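Long-range contacts in phosphoribosylaminoimidazole-succinocarboxamide synthase (PDB 4O7W), which catalyses the ATP-driven joining of L-aspartate to the carboxylate of carboxyaminoimidazole ribonucleotide, giving SAICAR in de novo purine biosynthesis: residues L88-R93 and P115-Y120; N94-S99 and E108-P113; I170-K175 and R198-K203. All blocks are in the same frame, centred on the assembly; numbering follows the deposited sequence.

Contact 1: residues L88-R93 and P115-Y120; sequences LEVVVR and PIVELY. With TYD (thymidine-5'-diphosphate), chain B.
Glu118 sets off with CG anti to its carbonyl carbon (chi1 -60°); on the neighbouring antiparallel strand Arg93 CG stands on the same side but is twisted toward eclipsing (chi1 -31°). Glu118 then runs straight beyond CG, whereas Arg93 bends at chi3, and that bend turns its guanidinium across the carboxylate. Arg93 NH1 gives a salt bridge to Glu118 OE1 at 2.8 Å, which lies near the guanidinium plane; the two flat groups are 58° apart. The hydroxyl of Tyr120 donates to the same oxygen, Tyr120 OH to Glu118 OE1 being 2.6 Å, and arrives from the opposite face of the carboxylate plane. Two donors thus fix the rotation of a buried acid. The branch of Val91 gives two methyls, CG2 lying 3.6 Å from Tyr120 CE2 and CG1 resting by the ligand C5'.

The backbones are tied by paired hydrogen bonds at Glu89–Tyr120, Val91–Glu118 and Arg93–Ile116. On the other face Val90, Val92, Val117 and Leu119 are all aliphatic, with Val90 CG1 3.9 Å from Val117 CG1; helix 143-165 covers part of this layer. Asn132 of the second subunit bonds to the Val117 carbonyl.

The face bearing Arg93, Glu118 and Tyr120 holds the alpha phosphate of thymidine-5'-diphosphate. Arg93 NH2 bonds to its O1A at 2.6 Å, and Arg93 NH1 to its O2A at 2.9 Å, while the ligand methyl C5M lies over one face of the Tyr120 ring. Glu118 balances part of the positive charge and probably holds the guanidinium in position for the phosphate oxygens.

Contact 2: residues N94-S99 and E108-P113; sequences NVVAGS and EGYELP. With TYD (thymidine-5'-diphosphate), chain B.
Three backbone hydrogen bonds join the loop 94-99 to 108-113 across an antiparallel pairing: Leu112 N to Asn94 O, Val96 N to Tyr110 O at 2.9 Å, and Gly109 N to Val96 O at 2.8 Å. The last two are nearly straight, each 172° at the hydrogen. Val95 and Glu111 form a non-hydrogen-bonded pair between the first bond, Leu112 N to Asn94 O, and the second, Val96 N to Tyr110 O. Gly109 suits its place because at its phi of 94° any CB would run into the carbonyl oxygen of Glu108.

The apolar contacts centre on Val96. With CG2 anti to its own carbonyl carbon, that methyl comes 3.8 Å from Tyr110 CB and 3.7 Å from Leu112 CD2, the valine and leucine side chains meeting at about a right angle. Leucine is long enough for its other methyl, CD1, to lie 3.7 Å from Asn94 O. With an alanine here, CG and both methyls gone, a gap would probably open beside Val96 CG2 and the Asn94 carbonyl would lose part of its cover. Val95 packs CG1 on Gly109 CA, 3.6 Å away.

The polar side chains find most of their partners beyond the two segments. Asn94 bonds to Asn157 and to the Leu171 carbonyl, and Glu108 forms a salt bridge with Lys101. At the far end of the loop Ser99 grips thymidine-5'-diphosphate: Ser99 N donates to O1A at 2.9 Å and Ser99 OG to O2A at 2.8 Å. A side chain at Gly98 would collide with O1A, and the lack of one lets the phosphate sit close to the main chain. Backbone amide and hydroxyl together offer neutral donors to the negative alpha phosphate.

Contact 3: residues I170-K175 and R198-K203; sequences ILVDFK and RFWDAK. With TYD (thymidine-5'-diphosphate), chain B.
Val172 and Arg198 lie on neighbouring strands of an antiparallel beta sheet, one wall of the pocket that holds thymidine-5'-diphosphate in this SAICAR synthetase. Arg198 can be followed outward. Its CB packs against Val172 CB at 3.5 Å, and CG passes 3.2 Å from Asp173 OD1. The chain stays extended from CG to NE, carrying CD along the same carboxylate. NE forms a salt bridge with Asp211; in a second salt bridge Asp173 OD2 receives NH1 on its syn lone pair, at 2.9 Å. NH1 also bonds to O1A of the ligand, and NH2 to O1B at 2.8 Å. Arginine suits the place, its three nitrogens serving two acids and both phosphates. Asp173, its CG between backbone N and carbonyl carbon (chi1 58°), turns OD1 to accept from the ligand O3' at 2.7 Å.

Farther along, paired bonds link Ile170 and Trp200, and Leu171 CD1 rests by Phe199 CE1 on the side lined by helix 143-165. The indole of Trp200 offers a broad flat surface: Val172 CG2 makes a CH-pi contact 3.5 Å from the centroid of the Trp200 five-membered ring, 15° off the normal.

How the contacts relate
From the N terminus, strand 84-93 supplies the first half of contact 1 and turns a corner at Asn94 into 94-99, the first half of contact 2. The chain returns through 108-113, closing contact 2, and runs on into 115-120, closing contact 1; contact 2 is therefore nested inside contact 1. Contact 3 follows in series, closing a separate loop between strands 169-180 and 197-201 after helix 143-165. Strand 169-180 pairs with strand 84-93 on its other edge, joining contacts 1 and 3, while Asn94 bonds to Val172 between contacts 2 and 3. All three reach one sheet and converge on thymidine-5'-diphosphate; contacts 1 and 2 also meet the second subunit.

Contact 1: residues L88-R93 and P115-Y120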
loop_
_atom_site.group_PDB
_atom_site.type_symbol
_atom_site.label_atom_id
_atom_site.label_comp_id
_atom_site.label_asym_id
_atom_site.label_seq_id
_atom_site.Cartn_x
_atom_site.Cartn_y
_atom_site.Cartn_z
ATOM N N LEU A 88 1.063 8.251 11.194
ATOM C CA LEU A 88 0.187 7.321 10.489
ATOM C C LEU A 88 -1.266 7.724 10.600
ATOM O O LEU A 88 -1.692 8.334 11.581
ATOM C CB LEU A 88 0.334 5.893 11.028
ATOM C CG LEU A 88 1.695 5.159 10.943
ATOM C CD1 LEU A 88 1.636 3.869 11.763
ATOM C CD2 LEU A 88 2.123 4.886 9.508
ATOM N N GLU A 89 -2.019 7.381 9.566
ATOM C CA GLU A 89 -3.458 7.314 9.657
ATOM C C GLU A 89 -3.787 5.851 9.405
ATOM O O GLU A 89 -3.385 5.296 8.381
ATOM C CB GLU A 89 -4.084 8.268 8.644
ATOM C CG GLU A 89 -3.993 9.719 9.137
ATOM C CD GLU A 89 -4.024 10.753 8.025
ATOM O OE1 GLU A 89 -4.057 11.965 8.352
ATOM O OE2 GLU A 89 -3.995 10.367 6.825
ATOM N N VAL A 90 -4.455 5.223 10.374
ATOM C CA VAL A 90 -4.740 3.788 10.365
ATOM C C VAL A 90 -6.199 3.582 10.014
ATOM O O VAL A 90 -7.084 3.928 10.790
ATOM C CB VAL A 90 -4.405 3.131 11.720
ATOM C CG1 VAL A 90 -4.659 1.617 11.679
ATOM C CG2 VAL A 90 -2.947 3.404 12.087
ATOM N N VAL A 91 -6.451 3.049 8.826
ATOM C CA VAL A 91 -7.813 2.943 8.326
ATOM C C VAL A 91 -8.317 1.485 8.419
ATOM O O VAL A 91 -7.647 0.551 7.960
ATOM C CB VAL A 91 -7.928 3.504 6.886
ATOM C CG1 VAL A 91 -9.328 3.287 6.350
ATOM C CG2 VAL A 91 -7.569 5.004 6.848
ATOM N N VAL A 92 -9.473 1.299 9.047
ATOM C CA VAL A 92 -10.124 -0.008 9.134
ATOM C C VAL A 92 -11.407 0.044 8.292
ATOM O O VAL A 92 -12.140 1.023 8.352
ATOM C CB VAL A 92 -10.471 -0.365 10.601
ATOM C CG1 VAL A 92 -11.038 -1.771 10.699
ATOM C CG2 VAL A 92 -9.257 -0.220 11.505
ATOM N N ARG A 93 -11.645 -0.985 7.478
ATOM C CA ARG A 93 -12.754 -0.978 6.520
ATOM C C ARG A 93 -13.566 -2.292 6.614
ATOM O O ARG A 93 -12.996 -3.382 6.532
ATOM C CB ARG A 93 -12.221 -0.730 5.089
ATOM C CG ARG A 93 -10.951 0.146 5.034
ATOM C CD ARG A 93 -10.492 0.525 3.618
ATOM N NE ARG A 93 -11.407 1.489 3.024
ATOM C CZ ARG A 93 -11.105 2.713 2.599
ATOM N NH1 ARG A 93 -9.862 3.198 2.620
ATOM N NH2 ARG A 93 -12.086 3.462 2.135
ATOM N N PRO A 115 -12.349 -7.605 7.969
ATOM C CA PRO A 115 -11.943 -6.198 7.902
ATOM C C PRO A 115 -10.595 -5.984 7.194
ATOM O O PRO A 115 -9.727 -6.858 7.214
ATOM C CB PRO A 115 -11.882 -5.775 9.375
ATOM C CG PRO A 115 -12.647 -6.835 10.131
ATOM C CD PRO A 115 -12.447 -8.095 9.356
ATOM N N ILE A 116 -10.463 -4.845 6.519
ATOM C CA ILE A 116 -9.198 -4.431 5.914
ATOM C C ILE A 116 -8.555 -3.340 6.771
ATOM O O ILE A 116 -9.229 -2.423 7.219
ATOM C CB ILE A 116 -9.420 -3.932 4.464
ATOM C CG1 ILE A 116 -9.776 -5.116 3.564
ATOM C CG2 ILE A 116 -8.200 -3.179 3.945
ATOM C CD1 ILE A 116 -10.126 -4.730 2.144
ATOM N N VAL A 117 -7.259 -3.447 7.014
ATOM C CA VAL A 117 -6.522 -2.367 7.686
ATOM C C VAL A 117 -5.551 -1.788 6.666
ATOM O O VAL A 117 -4.831 -2.537 5.999
ATOM C CB VAL A 117 -5.726 -2.859 8.917
ATOM C CG1 VAL A 117 -5.109 -1.679 9.665
ATOM C CG2 VAL A 117 -6.609 -3.677 9.849
ATOM N N GLU A 118 -5.546 -0.468 6.543
ATOM C CA GLU A 118 -4.636 0.234 5.640
ATOM C C GLU A 118 -3.855 1.261 6.447
ATOM O O GLU A 118 -4.402 1.929 7.342
ATOM C CB GLU A 118 -5.394 0.923 4.505
ATOM C CG GLU A 118 -6.207 -0.014 3.604
ATOM C CD GLU A 118 -7.110 0.733 2.633
ATOM O OE1 GLU A 118 -7.374 1.940 2.842
ATOM O OE2 GLU A 118 -7.577 0.114 1.655
ATOM N N LEU A 119 -2.568 1.355 6.151
ATOM C CA LEU A 119 -1.707 2.342 6.782
ATOM C C LEU A 119 -1.398 3.436 5.775
ATOM O O LEU A 119 -0.992 3.140 4.663
ATOM C CB LEU A 119 -0.401 1.688 7.205
ATOM C CG LEU A 119 -0.550 0.499 8.156
ATOM C CD1 LEU A 119 0.809 -0.168 8.311
ATOM C CD2 LEU A 119 -1.123 0.947 9.494
ATOM N N TYR A 120 -1.598 4.686 6.177
ATOM C CA TYR A 120 -1.294 5.848 5.350
ATOM C C TYR A 120 -0.245 6.672 6.073
ATOM O O TYR A 120 -0.382 6.968 7.257
ATOM C CB TYR A 120 -2.543 6.694 5.090
ATOM C CG TYR A 120 -3.535 6.005 4.187
ATOM C CD1 TYR A 120 -3.440 6.121 2.799
ATOM C CD2 TYR A 120 -4.550 5.206 4.726
ATOM C CE1 TYR A 120 -4.340 5.475 1.966
ATOM C CE2 TYR A 120 -5.456 4.558 3.907
ATOM C CZ TYR A 120 -5.345 4.683 2.534
ATOM O OH TYR A 120 -6.250 4.023 1.744
HETATM P PA TYD B . -10.833 6.763 2.389
HETATM O O1A TYD B . -11.960 6.069 1.686
HETATM O O2A TYD B . -9.493 6.059 2.342
HETATM O O3A TYD B . -10.549 8.244 1.839
HETATM P PB TYD B . -11.586 9.413 1.434
HETATM O O1B TYD B . -12.760 8.747 0.753
HETATM O O2B TYD B . -11.978 10.037 2.757
HETATM O O3B TYD B . -10.738 10.318 0.591
HETATM O "O5'" TYD B . -11.280 7.023 3.896
HETATM C "C5'" TYD B . -11.538 5.925 4.754
HETATM C "C4'" TYD B . -12.140 6.377 6.086
HETATM O "O4'" TYD B . -11.103 6.921 6.902
HETATM C "C3'" TYD B . -13.220 7.457 5.967
HETATM O "O3'" TYD B . -14.166 7.236 7.008
HETATM C "C2'" TYD B . -12.510 8.758 6.266
HETATM C "C1'" TYD B . -11.350 8.313 7.151
HETATM N N1 TYD B . -10.113 9.055 6.880
HETATM C C2 TYD B . -9.898 10.334 7.480
HETATM O O2 TYD B . -10.756 10.825 8.233
HETATM N N3 TYD B . -8.763 11.010 7.249
HETATM C C4 TYD B . -7.800 10.483 6.461
HETATM O O4 TYD B . -6.744 11.105 6.264
HETATM C C5 TYD B . -7.976 9.141 5.834
HETATM C C5M TYD B . -6.913 8.517 4.947
HETATM C C6 TYD B . -9.172 8.484 6.095
#

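Contact 2: residues N94-S99 and E108-P113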
loop_
_atom_site.group_PDB
_atom_site.type_symbol
_atom_site.label_atom_id
_atom_site.label_comp_id
_atom_site.label_asym_id
_atom_site.label_seq_id
_atom_site.Cartn_x
_atom_site.Cartn_y
_atom_site.Cartn_z
ATOM N N ASN A 94 -14.882 -2.170 6.818
ATOM C CA ASN A 94 -15.815 -3.315 6.865
ATOM C C ASN A 94 -16.624 -3.451 5.582
ATOM O O ASN A 94 -16.981 -4.562 5.166
ATOM C CB ASN A 94 -16.774 -3.181 8.050
ATOM C CG ASN A 94 -16.043 -3.016 9.367
ATOM O OD1 ASN A 94 -15.208 -3.852 9.724
ATOM N ND2 ASN A 94 -16.326 -1.925 10.085
ATOM N N VAL A 95 -16.927 -2.302 4.978
ATOM C CA VAL A 95 -17.754 -2.216 3.790
ATOM C C VAL A 95 -17.016 -1.328 2.783
ATOM O O VAL A 95 -16.423 -0.307 3.170
ATOM C CB VAL A 95 -19.131 -1.618 4.152
ATOM C CG1 VAL A 95 -19.931 -1.252 2.908
ATOM C CG2 VAL A 95 -19.911 -2.596 5.032
ATOM N N VAL A 96 -17.039 -1.729 1.512
ATOM C CA VAL A 96 -16.380 -1.000 0.416
ATOM C C VAL A 96 -17.009 0.382 0.207
ATOM O O VAL A 96 -18.236 0.515 0.014
ATOM C CB VAL A 96 -16.390 -1.829 -0.892
ATOM C CG1 VAL A 96 -15.829 -1.036 -2.070
ATOM C CG2 VAL A 96 -15.595 -3.117 -0.694
ATOM N N ALA A 97 -16.155 1.403 0.289
ATOM C CA ALA A 97 -16.535 2.799 0.076
ATOM C C ALA A 97 -15.262 3.607 -0.147
ATOM O O ALA A 97 -14.149 3.108 0.075
ATOM C CB ALA A 97 -17.300 3.338 1.283
ATOM N N GLY A 98 -15.430 4.853 -0.576
ATOM C CA GLY A 98 -14.323 5.775 -0.758
ATOM C C GLY A 98 -13.213 5.233 -1.640
ATOM O O GLY A 98 -13.471 4.641 -2.697
ATOM N N SER A 99 -11.976 5.411 -1.183
ATOM C CA SER A 99 -10.784 5.082 -1.978
ATOM C C SER A 99 -10.600 3.587 -2.232
ATOM O O SER A 99 -9.904 3.207 -3.172
ATOM C CB SER A 99 -9.518 5.632 -1.292
ATOM O OG SER A 99 -9.200 4.819 -0.171
ATOM N N GLU A 108 -19.311 -0.086 -4.227
ATOM C CA GLU A 108 -19.791 0.605 -3.050
ATOM C C GLU A 108 -20.834 -0.260 -2.346
ATOM O O GLU A 108 -21.784 -0.712 -2.977
ATOM C CB GLU A 108 -20.446 1.915 -3.503
ATOM C CG GLU A 108 -21.088 2.725 -2.391
ATOM C CD GLU A 108 -20.197 3.846 -1.877
ATOM O OE1 GLU A 108 -20.641 4.582 -0.978
ATOM O OE2 GLU A 108 -19.051 3.998 -2.357
ATOM N N GLY A 109 -20.654 -0.494 -1.049
ATOM C CA GLY A 109 -21.624 -1.261 -0.281
ATOM C C GLY A 109 -21.293 -2.732 -0.185
ATOM O O GLY A 109 -21.916 -3.461 0.584
ATOM N N TYR A 110 -20.318 -3.186 -0.964
ATOM C CA TYR A 110 -19.859 -4.570 -0.861
ATOM C C TYR A 110 -19.368 -4.859 0.551
ATOM O O TYR A 110 -18.549 -4.126 1.114
ATOM C CB TYR A 110 -18.773 -4.842 -1.898
ATOM C CG TYR A 110 -18.279 -6.273 -1.999
ATOM C CD1 TYR A 110 -18.665 -7.106 -3.078
ATOM C CD2 TYR A 110 -17.384 -6.782 -1.051
ATOM C CE1 TYR A 110 -18.181 -8.402 -3.180
ATOM C CE2 TYR A 110 -16.890 -8.066 -1.155
ATOM C CZ TYR A 110 -17.293 -8.870 -2.208
ATOM O OH TYR A 110 -16.782 -10.135 -2.246
ATOM N N GLU A 111 -19.894 -5.938 1.119
ATOM C CA GLU A 111 -19.531 -6.357 2.441
ATOM C C GLU A 111 -18.262 -7.205 2.409
ATOM O O GLU A 111 -18.251 -8.275 1.817
ATOM C CB GLU A 111 -20.664 -7.176 3.018
ATOM C CG GLU A 111 -20.326 -7.829 4.339
ATOM C CD GLU A 111 -21.119 -7.201 5.440
ATOM O OE1 GLU A 111 -21.011 -5.958 5.604
ATOM O OE2 GLU A 111 -21.880 -7.949 6.099
ATOM N N LEU A 112 -17.197 -6.733 3.052
ATOM C CA LEU A 112 -15.925 -7.454 3.024
ATOM C C LEU A 112 -15.984 -8.746 3.853
ATOM O O LEU A 112 -16.653 -8.769 4.878
ATOM C CB LEU A 112 -14.776 -6.547 3.496
ATOM C CG LEU A 112 -14.532 -5.324 2.607
ATOM C CD1 LEU A 112 -13.732 -4.258 3.356
ATOM C CD2 LEU A 112 -13.834 -5.734 1.313
ATOM N N PRO A 113 -15.291 -9.820 3.401
ATOM C CA PRO A 113 -15.326 -11.097 4.135
ATOM C C PRO A 113 -14.657 -10.985 5.501
ATOM O O PRO A 113 -14.986 -11.741 6.415
ATOM C CB PRO A 113 -14.556 -12.075 3.223
ATOM C CG PRO A 113 -13.739 -11.215 2.295
ATOM C CD PRO A 113 -14.473 -9.897 2.168
HETATM P PA TYD B . -10.833 6.763 2.389
HETATM O O1A TYD B . -11.960 6.069 1.686
HETATM O O2A TYD B . -9.493 6.059 2.342
HETATM O O3A TYD B . -10.549 8.244 1.839
HETATM P PB TYD B . -11.586 9.413 1.434
HETATM O O1B TYD B . -12.760 8.747 0.753
HETATM O O2B TYD B . -11.978 10.037 2.757
HETATM O O3B TYD B . -10.738 10.318 0.591
HETATM O "O5'" TYD B . -11.280 7.023 3.896
HETATM C "C5'" TYD B . -11.538 5.925 4.754
HETATM C "C4'" TYD B . -12.140 6.377 6.086
HETATM O "O4'" TYD B . -11.103 6.921 6.902
HETATM C "C3'" TYD B . -13.220 7.457 5.967
HETATM O "O3'" TYD B . -14.166 7.236 7.008
HETATM C "C2'" TYD B . -12.510 8.758 6.266
HETATM C "C1'" TYD B . -11.350 8.313 7.151
HETATM N N1 TYD B . -10.113 9.055 6.880
HETATM C C2 TYD B . -9.898 10.334 7.480
HETATM O O2 TYD B . -10.756 10.825 8.233
HETATM N N3 TYD B . -8.763 11.010 7.249
HETATM C C4 TYD B . -7.800 10.483 6.461
HETATM O O4 TYD B . -6.744 11.105 6.264
HETATM C C5 TYD B . -7.976 9.141 5.834
HETATM C C5M TYD B . -6.913 8.517 4.947
HETATM C C6 TYD B . -9.172 8.484 6.095
#

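Contact 3: residues I170-K175 and R198-K203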
loop_
_atom_site.group_PDB
_atom_site.type_symbol
_atom_site.label_atom_id
_atom_site.label_comp_id
_atom_site.label_asym_id
_atom_site.label_seq_id
_atom_site.Cartn_x
_atom_site.Cartn_y
_atom_site.Cartn_z
ATOM N N ILE A 170 -24.441 1.233 10.593
ATOM C CA ILE A 170 -23.375 0.442 10.017
ATOM C C ILE A 170 -22.090 1.251 10.008
ATOM O O ILE A 170 -22.028 2.355 9.447
ATOM C CB ILE A 170 -23.710 -0.009 8.585
ATOM C CG1 ILE A 170 -25.017 -0.832 8.584
ATOM C CG2 ILE A 170 -22.560 -0.826 8.018
ATOM C CD1 ILE A 170 -25.638 -0.982 7.202
ATOM N N LEU A 171 -21.070 0.703 10.652
ATOM C CA LEU A 171 -19.745 1.294 10.619
ATOM C C LEU A 171 -19.058 0.796 9.356
ATOM O O LEU A 171 -18.595 -0.344 9.290
ATOM C CB LEU A 171 -18.956 0.931 11.875
ATOM C CG LEU A 171 -17.506 1.429 11.972
ATOM C CD1 LEU A 171 -17.427 2.954 12.043
ATOM C CD2 LEU A 171 -16.841 0.784 13.182
ATOM N N VAL A 172 -19.013 1.658 8.350
ATOM C CA VAL A 172 -18.515 1.288 7.038
ATOM C C VAL A 172 -16.976 1.213 7.043
ATOM O O VAL A 172 -16.397 0.215 6.615
ATOM C CB VAL A 172 -19.040 2.283 5.981
ATOM C CG1 VAL A 172 -18.255 2.192 4.673
ATOM C CG2 VAL A 172 -20.534 2.063 5.766
ATOM N N ASP A 173 -16.341 2.275 7.544
ATOM C CA ASP A 173 -14.887 2.349 7.704
ATOM C C ASP A 173 -14.593 3.522 8.619
ATOM O O ASP A 173 -15.516 4.251 8.984
ATOM C CB ASP A 173 -14.169 2.516 6.352
ATOM C CG ASP A 173 -14.619 3.755 5.588
ATOM O OD1 ASP A 173 -14.998 4.752 6.216
ATOM O OD2 ASP A 173 -14.572 3.736 4.346
ATOM N N PHE A 174 -13.325 3.695 8.993
ATOM C CA PHE A 174 -12.924 4.796 9.873
ATOM C C PHE A 174 -11.412 4.890 9.958
ATOM O O PHE A 174 -10.697 3.943 9.604
ATOM C CB PHE A 174 -13.520 4.640 11.291
ATOM C CG PHE A 174 -13.074 3.389 12.022
ATOM C CD1 PHE A 174 -12.036 3.442 12.948
ATOM C CD2 PHE A 174 -13.712 2.175 11.806
ATOM C CE1 PHE A 174 -11.626 2.312 13.644
ATOM C CE2 PHE A 174 -13.306 1.026 12.496
ATOM C CZ PHE A 174 -12.254 1.092 13.409
ATOM N N LYS A 175 -10.937 6.024 10.461
ATOM C CA LYS A 175 -9.512 6.287 10.567
ATOM C C LYS A 175 -9.145 6.561 12.030
ATOM O O LYS A 175 -9.838 7.306 12.723
ATOM C CB LYS A 175 -9.127 7.480 9.685
ATOM C CG LYS A 175 -7.631 7.833 9.690
ATOM C CD LYS A 175 -7.271 8.845 10.778
ATOM C CE LYS A 175 -7.805 10.256 10.454
ATOM N NZ LYS A 175 -7.766 11.140 11.672
ATOM N N ARG A 198 -17.114 6.426 8.445
ATOM C CA ARG A 198 -18.352 6.297 7.660
ATOM C C ARG A 198 -19.407 5.564 8.469
ATOM O O ARG A 198 -19.183 4.434 8.947
ATOM C CB ARG A 198 -18.124 5.636 6.297
ATOM C CG ARG A 198 -17.470 6.562 5.278
ATOM C CD ARG A 198 -17.410 5.996 3.865
ATOM N NE ARG A 198 -16.885 7.009 2.936
ATOM C CZ ARG A 198 -15.616 7.106 2.536
ATOM N NH1 ARG A 198 -14.687 6.226 2.917
ATOM N NH2 ARG A 198 -15.269 8.085 1.718
ATOM N N PHE A 199 -20.538 6.245 8.643
ATOM C CA PHE A 199 -21.716 5.727 9.324
ATOM C C PHE A 199 -22.879 5.702 8.341
ATOM O O PHE A 199 -23.285 6.756 7.836
ATOM C CB PHE A 199 -22.124 6.647 10.484
ATOM C CG PHE A 199 -21.069 6.843 11.548
ATOM C CD1 PHE A 199 -20.416 5.755 12.137
ATOM C CD2 PHE A 199 -20.777 8.128 12.013
ATOM C CE1 PHE A 199 -19.469 5.955 13.135
ATOM C CE2 PHE A 199 -19.835 8.331 13.016
ATOM C CZ PHE A 199 -19.179 7.249 13.584
ATOM N N TRP A 200 -23.425 4.516 8.078
ATOM C CA TRP A 200 -24.646 4.383 7.268
ATOM C C TRP A 200 -25.812 3.918 8.090
ATOM O O TRP A 200 -25.673 3.002 8.913
ATOM C CB TRP A 200 -24.463 3.371 6.148
ATOM C CG TRP A 200 -23.527 3.774 5.048
ATOM C CD1 TRP A 200 -22.870 5.000 4.873
ATOM C CD2 TRP A 200 -23.156 2.967 3.878
ATOM N NE1 TRP A 200 -22.112 4.985 3.730
ATOM C CE2 TRP A 200 -22.241 3.793 3.083
ATOM C CE3 TRP A 200 -23.456 1.677 3.442
ATOM C CZ2 TRP A 200 -21.667 3.329 1.901
ATOM C CZ3 TRP A 200 -22.877 1.221 2.249
ATOM C CH2 TRP A 200 -21.997 2.028 1.501
ATOM N N ASP A 201 -26.984 4.500 7.853
ATOM C CA ASP A 201 -28.204 3.969 8.454
ATOM C C ASP A 201 -28.406 2.527 7.985
ATOM O O ASP A 201 -28.329 2.261 6.783
ATOM C CB ASP A 201 -29.434 4.778 8.064
ATOM C CG ASP A 201 -30.705 4.145 8.593
ATOM O OD1 ASP A 201 -31.001 4.345 9.780
ATOM O OD2 ASP A 201 -31.370 3.401 7.843
ATOM N N ALA A 202 -28.662 1.615 8.927
ATOM C CA ALA A 202 -28.816 0.184 8.599
ATOM C C ALA A 202 -29.974 -0.094 7.628
ATOM O O ALA A 202 -29.833 -0.901 6.707
ATOM C CB ALA A 202 -28.944 -0.668 9.859
ATOM N N LYS A 203 -31.097 0.589 7.823
ATOM C CA LYS A 203 -32.277 0.377 6.977
ATOM C C LYS A 203 -32.127 0.989 5.578
ATOM O O LYS A 203 -32.311 0.297 4.577
ATOM C CB LYS A 203 -33.546 0.889 7.679
ATOM C CG LYS A 203 -34.830 0.658 6.897
HETATM P PA TYD B . -10.833 6.763 2.389
HETATM O O1A TYD B . -11.960 6.069 1.686
HETATM O O2A TYD B . -9.493 6.059 2.342
HETATM O O3A TYD B . -10.549 8.244 1.839
HETATM P PB TYD B . -11.586 9.413 1.434
HETATM O O1B TYD B . -12.760 8.747 0.753
HETATM O O2B TYD B . -11.978 10.037 2.757
HETATM O O3B TYD B . -10.738 10.318 0.591
HETATM O "O5'" TYD B . -11.280 7.023 3.896
HETATM C "C5'" TYD B . -11.538 5.925 4.754
HETATM C "C4'" TYD B . -12.140 6.377 6.086
HETATM O "O4'" TYD B . -11.103 6.921 6.902
HETATM C "C3'" TYD B . -13.220 7.457 5.967
HETATM O "O3'" TYD B . -14.166 7.236 7.008
HETATM C "C2'" TYD B . -12.510 8.758 6.266
HETATM C "C1'" TYD B . -11.350 8.313 7.151
HETATM N N1 TYD B . -10.113 9.055 6.880
HETATM C C2 TYD B . -9.898 10.334 7.480
HETATM O O2 TYD B . -10.756 10.825 8.233
HETATM N N3 TYD B . -8.763 11.010 7.249
HETATM C C4 TYD B . -7.800 10.483 6.461
HETATM O O4 TYD B . -6.744 11.105 6.264
HETATM C C5 TYD B . -7.976 9.141 5.834
HETATM C C5M TYD B . -6.913 8.517 4.947
HETATM C C6 TYD B . -9.172 8.484 6.095
#